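Local atomic coordinates of putative DNA-binding protein (Ralstonia eutropha, PDB entry 3HWU), a protein that is of unknown function but, as a trimeric member of the Plants and Prokaryotes Conserved (PCC/DUF296) family, has been named a putative DNA-binding protein. Residues Thr13-Leu19 with Cys118-Val124; Val44-Met49 with Glu73-Met77; Met49-Gly55 with His107-Val113. All blocks are in the same frame, centred on the assembly; numbering follows the deposited sequence. Where two conformers were deposited one is given.

Contact 1 of 3, residues Thr13-Leu19 with Cys118-Val124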
ATOM      1  N   THR A  13      -6.624  -9.001  13.289  1.00 11.75           N
ATOM      2  CA  THR A  13      -5.205  -8.765  13.137  1.00 11.76           C
ATOM      3  C   THR A  13      -4.706  -7.441  13.716  1.00 10.37           C
ATOM      4  O   THR A  13      -3.512  -7.181  13.685  1.00 10.91           O
ATOM      5  CB  THR A  13      -4.826  -8.847  11.652  1.00 12.17           C
ATOM      6  OG1 THR A  13      -5.571  -7.882  10.923  1.00 13.49           O
ATOM      7  CG2 THR A  13      -5.092 -10.264  11.070  1.00 15.03           C
ATOM      8  N   GLY A  14      -5.604  -6.607  14.245  1.00 10.07           N
ATOM      9  CA  GLY A  14      -5.170  -5.325  14.758  1.00 10.33           C
ATOM     10  C   GLY A  14      -6.358  -4.392  14.957  1.00  9.63           C
ATOM     11  O   GLY A  14      -7.222  -4.667  15.816  1.00 10.11           O
ATOM     12  N   TYR A  15      -6.402  -3.287  14.207  1.00  9.17           N
ATOM     13  CA  TYR A  15      -7.490  -2.317  14.303  1.00  9.76           C
ATOM     14  C   TYR A  15      -7.803  -1.788  12.917  1.00  9.69           C
ATOM     15  O   TYR A  15      -6.950  -1.816  12.010  1.00 10.78           O
ATOM     16  CB  TYR A  15      -7.065  -1.104  15.173  1.00 11.69           C
ATOM     17  CG  TYR A  15      -6.742  -1.508  16.579  1.00 11.39           C
ATOM     18  CD1 TYR A  15      -7.746  -1.730  17.516  1.00 13.05           C
ATOM     19  CD2 TYR A  15      -5.437  -1.714  16.973  1.00 12.66           C
ATOM     20  CE1 TYR A  15      -7.425  -2.139  18.826  1.00 13.93           C
ATOM     21  CE2 TYR A  15      -5.124  -2.117  18.271  1.00 14.41           C
ATOM     22  CZ  TYR A  15      -6.110  -2.348  19.164  1.00 16.21           C
ATOM     23  OH  TYR A  15      -5.773  -2.800  20.427  1.00 19.64           O
ATOM     24  N   LEU A  16      -9.008  -1.256  12.760  1.00  9.68           N
ATOM     25  CA  LEU A  16      -9.384  -0.435  11.603  1.00  9.43           C
ATOM     26  C   LEU A  16      -9.789   0.914  12.179  1.00  9.16           C
ATOM     27  O   LEU A  16     -10.652   0.991  13.068  1.00 10.39           O
ATOM     28  CB  LEU A  16     -10.590  -1.044  10.864  1.00  9.75           C
ATOM     29  CG  LEU A  16     -11.100  -0.253   9.664  1.00 10.63           C
ATOM     30  CD1 LEU A  16     -10.089  -0.186   8.495  1.00 12.26           C
ATOM     31  CD2 LEU A  16     -12.459  -0.805   9.183  1.00 11.89           C
HETATM   32  N   MSE A  17      -9.189   1.972  11.657  0.50  9.36           N
HETATM   33  CA  MSE A  17      -9.469   3.317  12.125  0.50  9.86           C
HETATM   34  C   MSE A  17     -10.119   4.140  10.996  0.50  8.75           C
HETATM   35  O   MSE A  17      -9.676   4.065   9.848  0.50  9.40           O
HETATM   36  CB  MSE A  17      -8.153   3.937  12.611  0.50 10.74           C
HETATM   37  CG  MSE A  17      -8.179   5.378  13.057  0.50 11.68           C
HETATM   38 SE   MSE A  17      -6.508   5.912  13.935  0.38 14.47          SE
HETATM   39  CE  MSE A  17      -7.322   5.968  15.562  0.50  8.09           C
ATOM     40  N   VAL A  18     -11.178   4.901  11.326  1.00  9.16           N
ATOM     41  CA  VAL A  18     -11.814   5.817  10.380  1.00  9.61           C
ATOM     42  C   VAL A  18     -11.779   7.211  11.015  1.00  9.39           C
ATOM     43  O   VAL A  18     -12.523   7.508  11.941  1.00 10.49           O
ATOM     44  CB  VAL A  18     -13.252   5.420   9.952  1.00  9.60           C
ATOM     45  CG1 VAL A  18     -13.818   6.474   8.970  1.00 11.53           C
ATOM     46  CG2 VAL A  18     -13.281   4.027   9.337  1.00 10.41           C
ATOM     47  N   LEU A  19     -10.863   8.029  10.524  1.00  9.15           N
ATOM     48  CA  LEU A  19     -10.707   9.398  10.968  1.00  9.52           C
ATOM     49  C   LEU A  19     -11.579  10.307  10.113  1.00  9.61           C
ATOM     50  O   LEU A  19     -11.969   9.966   9.002  1.00 10.47           O
ATOM     51  CB  LEU A  19      -9.241   9.821  10.941  1.00  9.67           C
ATOM     52  CG  LEU A  19      -8.283   8.934  11.738  1.00 10.72           C
ATOM     53  CD1 LEU A  19      -6.836   9.510  11.618  1.00 11.39           C
ATOM     54  CD2 LEU A  19      -8.656   8.848  13.225  1.00 13.10           C
ATOM     55  N   CYS A 118     -10.366   9.310   6.585  1.00  9.00           N
ATOM     56  CA  CYS A 118      -9.132   8.560   6.381  1.00  9.24           C
ATOM     57  C   CYS A 118      -9.346   7.172   6.979  1.00  8.86           C
ATOM     58  O   CYS A 118      -9.596   7.066   8.185  1.00 10.25           O
ATOM     59  CB  CYS A 118      -7.926   9.299   7.003  1.00  9.77           C
ATOM     60  SG  CYS A 118      -6.397   8.400   6.909  1.00 10.02           S
ATOM     61  N   GLU A 119      -9.237   6.136   6.149  1.00  8.36           N
ATOM     62  CA  GLU A 119      -9.363   4.739   6.548  1.00  8.70           C
ATOM     63  C   GLU A 119      -7.959   4.195   6.756  1.00  7.74           C
ATOM     64  O   GLU A 119      -7.125   4.332   5.869  1.00  9.03           O
ATOM     65  CB  GLU A 119     -10.064   3.913   5.480  1.00  9.37           C
ATOM     66  CG  GLU A 119     -11.479   4.374   5.165  1.00 10.05           C
ATOM     67  CD  GLU A 119     -12.113   3.676   3.978  1.00 10.41           C
ATOM     68  OE1 GLU A 119     -11.505   2.739   3.442  1.00 10.82           O
ATOM     69  OE2 GLU A 119     -13.239   4.068   3.615  1.00 11.38           O
ATOM     70  N   ILE A 120      -7.691   3.602   7.924  1.00  7.97           N
ATOM     71  CA  ILE A 120      -6.356   3.109   8.258  1.00  7.80           C
ATOM     72  C   ILE A 120      -6.473   1.682   8.761  1.00  7.54           C
ATOM     73  O   ILE A 120      -7.164   1.428   9.772  1.00  8.73           O
ATOM     74  CB  ILE A 120      -5.617   3.978   9.310  1.00  7.64           C
ATOM     75  CG1 ILE A 120      -5.667   5.465   8.950  1.00  9.62           C
ATOM     76  CG2 ILE A 120      -4.159   3.479   9.444  1.00  9.20           C
ATOM     77  CD1 ILE A 120      -5.213   6.396  10.087  1.00 10.37           C
ATOM     78  N   THR A 121      -5.735   0.774   8.122  1.00  7.80           N
ATOM     79  CA  THR A 121      -5.732  -0.655   8.470  1.00  8.48           C
ATOM     80  C   THR A 121      -4.440  -0.945   9.245  1.00  7.84           C
ATOM     81  O   THR A 121      -3.349  -0.794   8.661  1.00  8.61           O
ATOM     82  CB  THR A 121      -5.771  -1.486   7.170  1.00  9.91           C
ATOM     83  OG1 THR A 121      -6.968  -1.105   6.490  1.00 11.20           O
ATOM     84  CG2 THR A 121      -5.713  -2.960   7.477  1.00 10.90           C
ATOM     85  N   VAL A 122      -4.550  -1.303  10.533  1.00  7.99           N
ATOM     86  CA  VAL A 122      -3.408  -1.433  11.426  1.00  7.91           C
ATOM     87  C   VAL A 122      -3.238  -2.914  11.794  1.00  8.62           C
ATOM     88  O   VAL A 122      -4.197  -3.574  12.262  1.00  9.57           O
ATOM     89  CB  VAL A 122      -3.623  -0.611  12.711  1.00  8.12           C
ATOM     90  CG1 VAL A 122      -2.379  -0.707  13.638  1.00  9.45           C
ATOM     91  CG2 VAL A 122      -3.943   0.868  12.413  1.00  9.48           C
ATOM     92  N   THR A 123      -2.058  -3.462  11.542  1.00  7.70           N
ATOM     93  CA  THR A 123      -1.702  -4.847  11.889  1.00  8.39           C
ATOM     94  C   THR A 123      -0.778  -4.792  13.105  1.00  8.04           C
ATOM     95  O   THR A 123       0.311  -4.238  13.024  1.00  8.82           O
ATOM     96  CB  THR A 123      -1.007  -5.526  10.734  1.00  8.34           C
ATOM     97  OG1 THR A 123      -1.856  -5.436   9.581  1.00  9.33           O
ATOM     98  CG2 THR A 123      -0.703  -6.985  11.028  1.00 10.19           C
ATOM     99  N   VAL A 124      -1.220  -5.345  14.244  1.00  8.89           N
ATOM    100  CA  VAL A 124      -0.538  -5.213  15.526  1.00  9.04           C
ATOM    101  C   VAL A 124       0.295  -6.436  15.846  1.00  9.71           C
ATOM    102  O   VAL A 124      -0.151  -7.565  15.677  1.00 10.77           O
ATOM    103  CB  VAL A 124      -1.561  -4.981  16.655  1.00  9.33           C
ATOM    104  CG1 VAL A 124      -0.898  -4.941  18.044  1.00 11.71           C
ATOM    105  CG2 VAL A 124      -2.299  -3.649  16.428  1.00 11.70           C
TER
HETATM  106  O   HOH W   1      -1.521  -9.173  13.888  1.00 13.33           O
HETATM  107  O   HOH W   2      -4.588  -5.845   9.509  1.00 15.76           O
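Seven backbone hydrogen bonds join T13-L19 to C118-V124, the two strands running antiparallel at 166° with their axes 4.7 Å apart. Y15, M17 and L19 each exchange a pair of bonds, with V122, I120 and C118; the straightest runs from M17 N to I120 O at 2.8 Å. At the far end V124 N donates to T13 O over 3.0 Å. Between these pairs CA-H groups lean on carbonyls, closest where G14 CA lies 3.2 Å from V122 O. G14 has backbone angles at which a CB would be jammed against the preceding carbonyl, and V122 O closes in from across.

This pair lies near one edge of the large antiparallel sheet of the PCC domain: strand 8-11 bonds the outer side of 14-20, and strand 40-49 follows 117-125.

The side chains of Y15, M17, L19, C118, I120 and V122 share one face, where helix 25-35 covers M17, L19 and I120. I120 turns CG1 anti to its carbonyl carbon (chi1 -49°), and the CD1 at the end of that branch meets L19 CD1 at 3.8 Å and M17 SE at 4.1 Å. V124 CG2 approaches the Y15 ring obliquely, 3.7 Å from CE2.

L16, V18, E119 and T121 occupy the other face. L16 CD1 reaches across to T121 OG1, whereas E119 OE1 hydrogen-bonds S80, and OE2 hydrogen-bonds H91 and forms a salt bridge with R131, all of the second subunit.

Two waters bridge the T13 end: one donates to T13 O and V124 O, another joins T13 OG1 to T123 OG1, beside T13 of the neighbouring subunits.

Contact 2 of 3, residues Val44-Met49 with Glu73-Met77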
ATOM      1  N   VAL A  44      -1.534   0.627   6.583  1.00  7.59           N
ATOM      2  CA  VAL A  44      -1.771   1.260   5.291  1.00  7.11           C
ATOM      3  C   VAL A  44      -3.068   2.076   5.397  1.00  7.15           C
ATOM      4  O   VAL A  44      -3.866   1.864   6.303  1.00  9.09           O
ATOM      5  CB  VAL A  44      -1.901   0.270   4.112  1.00  8.37           C
ATOM      6  CG1 VAL A  44      -0.549  -0.443   3.842  1.00  9.99           C
ATOM      7  CG2 VAL A  44      -2.989  -0.751   4.343  1.00 10.53           C
ATOM      8  N   GLY A  45      -3.272   3.046   4.515  1.00  8.16           N
ATOM      9  CA  GLY A  45      -4.482   3.821   4.549  1.00  8.49           C
ATOM     10  C   GLY A  45      -4.720   4.662   3.308  1.00  7.61           C
ATOM     11  O   GLY A  45      -3.862   4.728   2.432  1.00  8.49           O
ATOM     12  N   ILE A  46      -5.909   5.282   3.262  1.00  8.02           N
ATOM     13  CA  ILE A  46      -6.323   6.176   2.182  1.00  7.79           C
ATOM     14  C   ILE A  46      -7.165   7.275   2.811  1.00  8.06           C
ATOM     15  O   ILE A  46      -7.639   7.150   3.944  1.00  9.07           O
ATOM     16  CB  ILE A  46      -7.168   5.502   1.070  1.00  8.37           C
ATOM     17  CG1 ILE A  46      -8.421   4.791   1.629  1.00  9.80           C
ATOM     18  CG2 ILE A  46      -6.308   4.557   0.261  1.00  9.35           C
ATOM     19  CD1 ILE A  46      -9.434   4.336   0.577  1.00 11.41           C
ATOM     20  N   GLY A  47      -7.339   8.379   2.090  1.00  8.34           N
ATOM     21  CA  GLY A  47      -8.302   9.396   2.546  1.00  9.88           C
ATOM     22  C   GLY A  47      -8.198  10.671   1.750  1.00  9.23           C
ATOM     23  O   GLY A  47      -7.578  10.661   0.698  1.00 11.54           O
ATOM     24  N   PHE A  48      -8.795  11.745   2.234  1.00  9.47           N
ATOM     25  CA  PHE A  48      -8.774  13.057   1.596  1.00  9.07           C
ATOM     26  C   PHE A  48      -8.306  14.058   2.630  1.00  9.17           C
ATOM     27  O   PHE A  48      -8.876  14.110   3.723  1.00  9.69           O
ATOM     28  CB  PHE A  48     -10.155  13.478   1.095  1.00  9.84           C
ATOM     29  CG  PHE A  48     -10.157  14.786   0.380  1.00 11.21           C
ATOM     30  CD1 PHE A  48      -9.617  14.877  -0.871  1.00 12.78           C
ATOM     31  CD2 PHE A  48     -10.623  15.891   0.996  1.00 13.93           C
ATOM     32  CE1 PHE A  48      -9.593  16.116  -1.533  1.00 14.01           C
ATOM     33  CE2 PHE A  48     -10.638  17.124   0.358  1.00 15.74           C
ATOM     34  CZ  PHE A  48     -10.100  17.230  -0.862  1.00 14.12           C
HETATM   35  N   MSE A  49      -7.240  14.783   2.287  1.00  8.70           N
HETATM   36  CA  MSE A  49      -6.532  15.669   3.225  1.00  9.23           C
HETATM   37  C   MSE A  49      -6.699  17.151   2.898  1.00 10.14           C
HETATM   38  O   MSE A  49      -6.482  17.570   1.771  1.00 11.41           O
HETATM   39  CB  MSE A  49      -5.059  15.350   3.189  1.00  9.73           C
HETATM   40  CG  MSE A  49      -4.716  13.893   3.530  1.00 10.11           C
HETATM   41 SE   MSE A  49      -5.300  13.354   5.271  0.75  8.97          SE
HETATM   42  CE  MSE A  49      -5.667  11.535   4.819  1.00 13.29           C
ATOM     43  N   GLU A  73      -6.331  14.127  -2.559  1.00  9.79           N
ATOM     44  CA  GLU A  73      -6.602  12.707  -2.285  1.00 10.63           C
ATOM     45  C   GLU A  73      -5.307  12.028  -1.886  1.00 10.82           C
ATOM     46  O   GLU A  73      -4.281  12.258  -2.517  1.00 12.63           O
ATOM     47  CB  GLU A  73      -7.191  12.023  -3.516  1.00 11.59           C
ATOM     48  CG  GLU A  73      -8.648  12.449  -3.855  1.00 13.53           C
ATOM     49  CD  GLU A  73      -9.701  11.888  -2.910  1.00 16.48           C
ATOM     50  OE1 GLU A  73      -9.360  11.314  -1.874  1.00 17.22           O
ATOM     51  OE2 GLU A  73     -10.908  12.020  -3.238  1.00 19.06           O
HETATM   52  N   MSE A  74      -5.335  11.241  -0.834  1.00  8.72           N
HETATM   53  CA  MSE A  74      -4.219  10.413  -0.453  1.00  9.53           C
HETATM   54  C   MSE A  74      -4.409   9.008  -0.993  1.00  8.86           C
HETATM   55  O   MSE A  74      -5.265   8.236  -0.537  1.00  9.33           O
HETATM   56  CB  MSE A  74      -4.050  10.375   1.052  1.00  8.62           C
HETATM   57  CG  MSE A  74      -2.791   9.650   1.454  1.00 10.24           C
HETATM   58 SE   MSE A  74      -2.351   9.743   3.287  0.75 10.26          SE
HETATM   59  CE  MSE A  74      -3.780   8.482   3.938  1.00 12.55           C
ATOM     60  N   ALA A  75      -3.711   8.758  -2.093  1.00  9.96           N
ATOM     61  CA  ALA A  75      -3.842   7.511  -2.829  1.00  9.86           C
ATOM     62  C   ALA A  75      -3.338   6.302  -2.035  1.00  9.36           C
ATOM     63  O   ALA A  75      -3.834   5.201  -2.179  1.00  8.82           O
ATOM     64  CB  ALA A  75      -3.106   7.615  -4.201  1.00 12.21           C
ATOM     65  N   ASN A  76      -2.344   6.541  -1.167  1.00  8.67           N
ATOM     66  CA  ASN A  76      -1.869   5.519  -0.234  1.00  8.44           C
ATOM     67  C   ASN A  76      -1.066   6.164   0.852  1.00  7.99           C
ATOM     68  O   ASN A  76      -0.363   7.125   0.583  1.00  8.76           O
ATOM     69  CB  ASN A  76      -0.989   4.482  -0.976  1.00  8.02           C
ATOM     70  CG  ASN A  76      -0.269   3.571   0.008  1.00  8.01           C
ATOM     71  OD1 ASN A  76       0.865   3.906   0.433  1.00  8.36           O
ATOM     72  ND2 ASN A  76      -0.900   2.429   0.426  1.00  8.09           N
HETATM   73  N   MSE A  77      -1.178   5.598   2.043  1.00  7.78           N
HETATM   74  CA  MSE A  77      -0.209   5.782   3.104  1.00  7.78           C
HETATM   75  C   MSE A  77       0.269   4.396   3.528  1.00  7.90           C
HETATM   76  O   MSE A  77      -0.548   3.465   3.571  1.00  7.59           O
HETATM   77  CB  MSE A  77      -0.913   6.455   4.290  1.00  9.34           C
HETATM   78  CG  MSE A  77      -0.017   6.666   5.527  1.00  9.89           C
HETATM   79 SE   MSE A  77      -0.838   7.799   6.904  0.75  8.33          SE
HETATM   80  CE  MSE A  77      -2.276   6.642   7.435  1.00 11.08           C
TER
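The F48 ring and the E73 carboxylate meet with their planes 71° apart, the side chains crossing at about a right angle. E73 CD comes to F48 CD1 obliquely, at 3.6 Å, because the glutamate chain bends at chi2 (-73°) and folds back over the neighbouring strand. This also brings E73 OE1 to 3.2 Å from G47 O, two acceptors facing each other without a bond.

The two strands are antiparallel neighbours in the middle of the PCC-domain sheet, and a beta bulge at A75 and N76, two residues set against I46 alone, shifts their register by one between G45 and G47. On one side of it G45 and M77 bond both ways, with M77 N to G45 O at 2.8 Å; on the other, M74 N reaches G47 O at 2.8 Å, but the return bond from G47 N to M74 O is weak. M74 O also accepts from H93 of the second subunit, while N76 bonds T78 of its own chain through OD1 and T78 of the second subunit through ND2.

G45 and G47 put no side chain on one face, and the selenomethionines M74, M77 and M49 lie over it. M77 packs on I120, L108 and V25 of helix 25-35. On the face turned to the second subunit, I46 CG2 rests 3.5 Å from A75 O. M49, bent at chi2 and chi3, crosses M74 obliquely, its CE methyl touching M74 CE at 3.7 Å.

Contact 3 of 3, residues Met49-Gly55 with His107-Val113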
HETATM    1  N   MSE A  49      -7.240  14.783   2.287  1.00  8.70           N
HETATM    2  CA  MSE A  49      -6.532  15.669   3.225  1.00  9.23           C
HETATM    3  C   MSE A  49      -6.699  17.151   2.898  1.00 10.14           C
HETATM    4  O   MSE A  49      -6.482  17.570   1.771  1.00 11.41           O
HETATM    5  CB  MSE A  49      -5.059  15.350   3.189  1.00  9.73           C
HETATM    6  CG  MSE A  49      -4.716  13.893   3.530  1.00 10.11           C
HETATM    7 SE   MSE A  49      -5.300  13.354   5.271  0.75  8.97          SE
HETATM    8  CE  MSE A  49      -5.667  11.535   4.819  1.00 13.29           C
ATOM      9  N   SER A  50      -7.062  17.960   3.878  1.00 10.17           N
ATOM     10  CA  SER A  50      -6.983  19.405   3.695  1.00 10.51           C
ATOM     11  C   SER A  50      -5.530  19.878   3.584  1.00 12.02           C
ATOM     12  O   SER A  50      -5.230  20.829   2.850  1.00 12.72           O
ATOM     13  CB  SER A  50      -7.674  20.130   4.826  1.00 11.67           C
ATOM     14  OG  SER A  50      -7.192  19.715   6.086  1.00 14.33           O
ATOM     15  N   GLU A  51      -4.628  19.199   4.276  0.70 12.22           N
ATOM     16  CA  GLU A  51      -3.221  19.460   4.049  0.70 12.89           C
ATOM     17  C   GLU A  51      -2.413  18.228   4.374  0.70 12.19           C
ATOM     18  O   GLU A  51      -2.774  17.457   5.253  0.70 12.47           O
ATOM     19  CB  GLU A  51      -2.731  20.639   4.842  0.70 15.56           C
ATOM     20  CG  GLU A  51      -3.011  20.529   6.266  0.70 18.94           C
ATOM     21  CD  GLU A  51      -2.474  21.723   7.047  0.70 24.77           C
ATOM     22  OE1 GLU A  51      -1.280  21.709   7.414  0.70 27.34           O
ATOM     23  OE2 GLU A  51      -3.257  22.660   7.281  0.70 27.51           O
ATOM     24  N   ALA A  52      -1.341  18.065   3.612  1.00 11.14           N
ATOM     25  CA  ALA A  52      -0.383  16.994   3.788  1.00 11.85           C
ATOM     26  C   ALA A  52       0.992  17.624   3.596  1.00 12.05           C
ATOM     27  O   ALA A  52       1.272  18.192   2.549  1.00 13.11           O
ATOM     28  CB  ALA A  52      -0.629  15.868   2.808  1.00 12.74           C
ATOM     29  N   THR A  53       1.861  17.437   4.575  1.00 11.37           N
ATOM     30  CA  THR A  53       3.225  17.983   4.574  1.00 11.57           C
ATOM     31  C   THR A  53       4.228  16.844   4.572  1.00 11.78           C
ATOM     32  O   THR A  53       4.184  15.970   5.425  1.00 11.61           O
ATOM     33  CB  THR A  53       3.449  18.916   5.768  1.00 13.36           C
ATOM     34  OG1 THR A  53       2.472  19.963   5.738  1.00 14.99           O
ATOM     35  CG2 THR A  53       4.860  19.506   5.779  1.00 14.41           C
ATOM     36  N   PHE A  54       5.117  16.882   3.585  1.00 10.78           N
ATOM     37  CA  PHE A  54       6.179  15.925   3.411  1.00 10.32           C
ATOM     38  C   PHE A  54       7.514  16.592   3.697  1.00 10.78           C
ATOM     39  O   PHE A  54       7.640  17.817   3.674  1.00 12.82           O
ATOM     40  CB  PHE A  54       6.140  15.438   1.965  1.00 10.49           C
ATOM     41  CG  PHE A  54       4.839  14.748   1.627  1.00  9.88           C
ATOM     42  CD1 PHE A  54       4.698  13.393   1.872  1.00  9.73           C
ATOM     43  CD2 PHE A  54       3.750  15.460   1.139  1.00 11.46           C
ATOM     44  CE1 PHE A  54       3.533  12.751   1.589  1.00 10.34           C
ATOM     45  CE2 PHE A  54       2.563  14.792   0.862  1.00 12.30           C
ATOM     46  CZ  PHE A  54       2.468  13.435   1.107  1.00 11.17           C
ATOM     47  N   GLY A  55       8.533  15.778   3.897  1.00 11.23           N
ATOM     48  CA  GLY A  55       9.877  16.279   4.121  1.00 11.09           C
ATOM     49  C   GLY A  55      10.887  15.438   3.364  1.00 11.26           C
ATOM     50  O   GLY A  55      10.748  14.210   3.318  1.00 12.32           O
ATOM     51  N   HIS A 107       8.095  11.031   2.549  1.00  9.64           N
ATOM     52  CA  HIS A 107       8.068  10.942   4.012  1.00  9.12           C
ATOM     53  C   HIS A 107       7.119  11.989   4.592  1.00  9.34           C
ATOM     54  O   HIS A 107       7.301  13.184   4.363  1.00 10.50           O
ATOM     55  CB  HIS A 107       9.503  11.176   4.519  1.00 11.26           C
ATOM     56  CG  HIS A 107       9.647  11.190   5.998  1.00 13.09           C
ATOM     57  ND1 HIS A 107      10.246  10.166   6.690  1.00 16.50           N
ATOM     58  CD2 HIS A 107       9.338  12.140   6.906  1.00 15.53           C
ATOM     59  CE1 HIS A 107      10.234  10.457   7.980  1.00 16.11           C
ATOM     60  NE2 HIS A 107       9.673  11.643   8.141  1.00 17.22           N
ATOM     61  N   LEU A 108       6.120  11.534   5.356  1.00  9.54           N
ATOM     62  CA  LEU A 108       5.151  12.408   5.960  1.00  9.66           C
ATOM     63  C   LEU A 108       5.672  13.050   7.238  1.00 10.42           C
ATOM     64  O   LEU A 108       6.154  12.365   8.147  1.00 11.12           O
ATOM     65  CB  LEU A 108       3.838  11.659   6.273  1.00  9.45           C
ATOM     66  CG  LEU A 108       2.939  11.402   5.071  1.00  9.39           C
ATOM     67  CD1 LEU A 108       1.959  10.251   5.379  1.00 10.76           C
ATOM     68  CD2 LEU A 108       2.155  12.710   4.677  1.00 11.27           C
ATOM     69  N   LEU A 109       5.507  14.370   7.319  1.00 10.70           N
ATOM     70  CA  LEU A 109       5.710  15.107   8.589  1.00 11.49           C
ATOM     71  C   LEU A 109       4.401  15.327   9.300  1.00 11.92           C
ATOM     72  O   LEU A 109       4.373  15.386  10.517  1.00 14.29           O
ATOM     73  CB  LEU A 109       6.390  16.434   8.316  1.00 12.11           C
ATOM     74  CG  LEU A 109       7.789  16.328   7.682  1.00 13.37           C
ATOM     75  CD1 LEU A 109       8.349  17.730   7.372  1.00 14.64           C
ATOM     76  CD2 LEU A 109       8.747  15.530   8.570  1.00 16.54           C
ATOM     77  N   GLY A 110       3.298  15.463   8.592  1.00 11.92           N
ATOM     78  CA  GLY A 110       1.988  15.666   9.223  1.00 12.80           C
ATOM     79  C   GLY A 110       0.919  15.776   8.148  1.00 11.37           C
ATOM     80  O   GLY A 110       1.225  16.043   6.981  1.00 11.91           O
ATOM     81  N   LEU A 111      -0.320  15.499   8.524  1.00 10.44           N
ATOM     82  CA  LEU A 111      -1.434  15.595   7.606  1.00 10.17           C
ATOM     83  C   LEU A 111      -2.736  15.621   8.381  1.00 10.12           C
ATOM     84  O   LEU A 111      -2.825  15.066   9.491  1.00 11.16           O
ATOM     85  CB  LEU A 111      -1.412  14.483   6.533  1.00 12.39           C
ATOM     86  CG  LEU A 111      -1.613  13.043   6.974  1.00 10.89           C
ATOM     87  CD1 LEU A 111      -1.691  12.109   5.752  1.00 12.82           C
ATOM     88  CD2 LEU A 111      -0.518  12.512   7.931  1.00 13.67           C
ATOM     89  N   THR A 112      -3.695  16.325   7.777  1.00 10.20           N
ATOM     90  CA  THR A 112      -4.975  16.629   8.383  1.00 10.82           C
ATOM     91  C   THR A 112      -6.093  16.250   7.417  1.00  9.99           C
ATOM     92  O   THR A 112      -6.074  16.662   6.256  1.00 10.54           O
ATOM     93  CB  THR A 112      -5.094  18.124   8.741  1.00 11.48           C
ATOM     94  OG1 THR A 112      -4.021  18.486   9.618  1.00 14.43           O
ATOM     95  CG2 THR A 112      -6.419  18.437   9.410  1.00 12.60           C
ATOM     96  N   VAL A 113      -7.074  15.488   7.913  1.00  8.93           N
ATOM     97  CA  VAL A 113      -8.212  15.083   7.103  1.00  9.10           C
ATOM     98  C   VAL A 113      -9.031  16.318   6.712  1.00  9.62           C
ATOM     99  O   VAL A 113      -9.325  17.183   7.569  1.00 10.27           O
ATOM    100  CB  VAL A 113      -9.117  14.104   7.857  1.00  9.24           C
ATOM    101  CG1 VAL A 113     -10.338  13.669   7.061  1.00 10.01           C
ATOM    102  CG2 VAL A 113      -8.300  12.863   8.331  1.00  9.79           C
TER
HETATM  103  O   HOH W   3      -9.744  20.019   7.773  1.00 21.14           O
HETATM  104  O   HOH W   4      -1.354  18.706   8.923  1.00 20.63           O
HETATM  105  O   HOH W   5      10.108  12.564   1.257  1.00 14.34           O
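M49-G55 and H107-V113 pair antiparallel, strand axes 4.8 Å apart at 169°, with a classic beta bulge on each strand: S50 and E51 both face T112, and L109 and G110 both face T53. At the first, T112 N bonds E51 O at 2.9 Å, while S50 N makes only a weak, bent bond to T112 O. At the second, T53 O receives L109 N at 2.8 Å and, weakly, G110 N, whereas T53 N gives a straight bond (171°) to G110 O.

F54 and L108 lie side by side, pointing the same way. L108 CD2 comes obliquely to the F54 ring, 3.4 Å from CE1, and H107 O lies close to the same ring near CD1. The pair is also packed by neighbours: V96 of the same chain and F101 of the third subunit touch F54, and M77 and A92 touch L108.

These strands stand next to each other toward one margin of the PCC-domain sheet, where 51-58 lies between 103-114 and the outermost strand 63-70. Both segments turn corners here, at S50 in one and at H107 and L109 in the other.

L111 turns CG into the crowded position between backbone N and carbonyl carbon (chi1 66°), raising CD1 to 3.8 Å from M49 SE beneath helix 25-35. A52 CB sits beside L111 CB. On the other face E51 and T112 run alongside, and a water joins T112 OG1 to E51 OE1, weakly at the latter. L109 reaches toward the neighbouring strand, its CD1 3.9 Å from G55 CA. The H107 imidazole stacks on F64, and a second water accepts from H107 N and donates to G55 O.

From the N terminus, T13-L19 pairs with C118-V124, far along the chain, so contact 1 closes the longest loop and encloses both other contacts. Within it, 44-49 pairs with 73-77 in contact 2, and 49-55 with 107-113 in contact 3; these two cross along the chain and share M49, where strand 40-49 gives way to 51-58. All belong to one antiparallel sheet. Contacts 1 and 2 are joined directly, strand 117-125 lying beside 40-49 with probable bonds from T121 N to V44 O and E119 N to I46 O. Contact 3 ties in the opposite margin, its L111 meeting M74 of contact 2 and its V113 meeting C118 of contact 1.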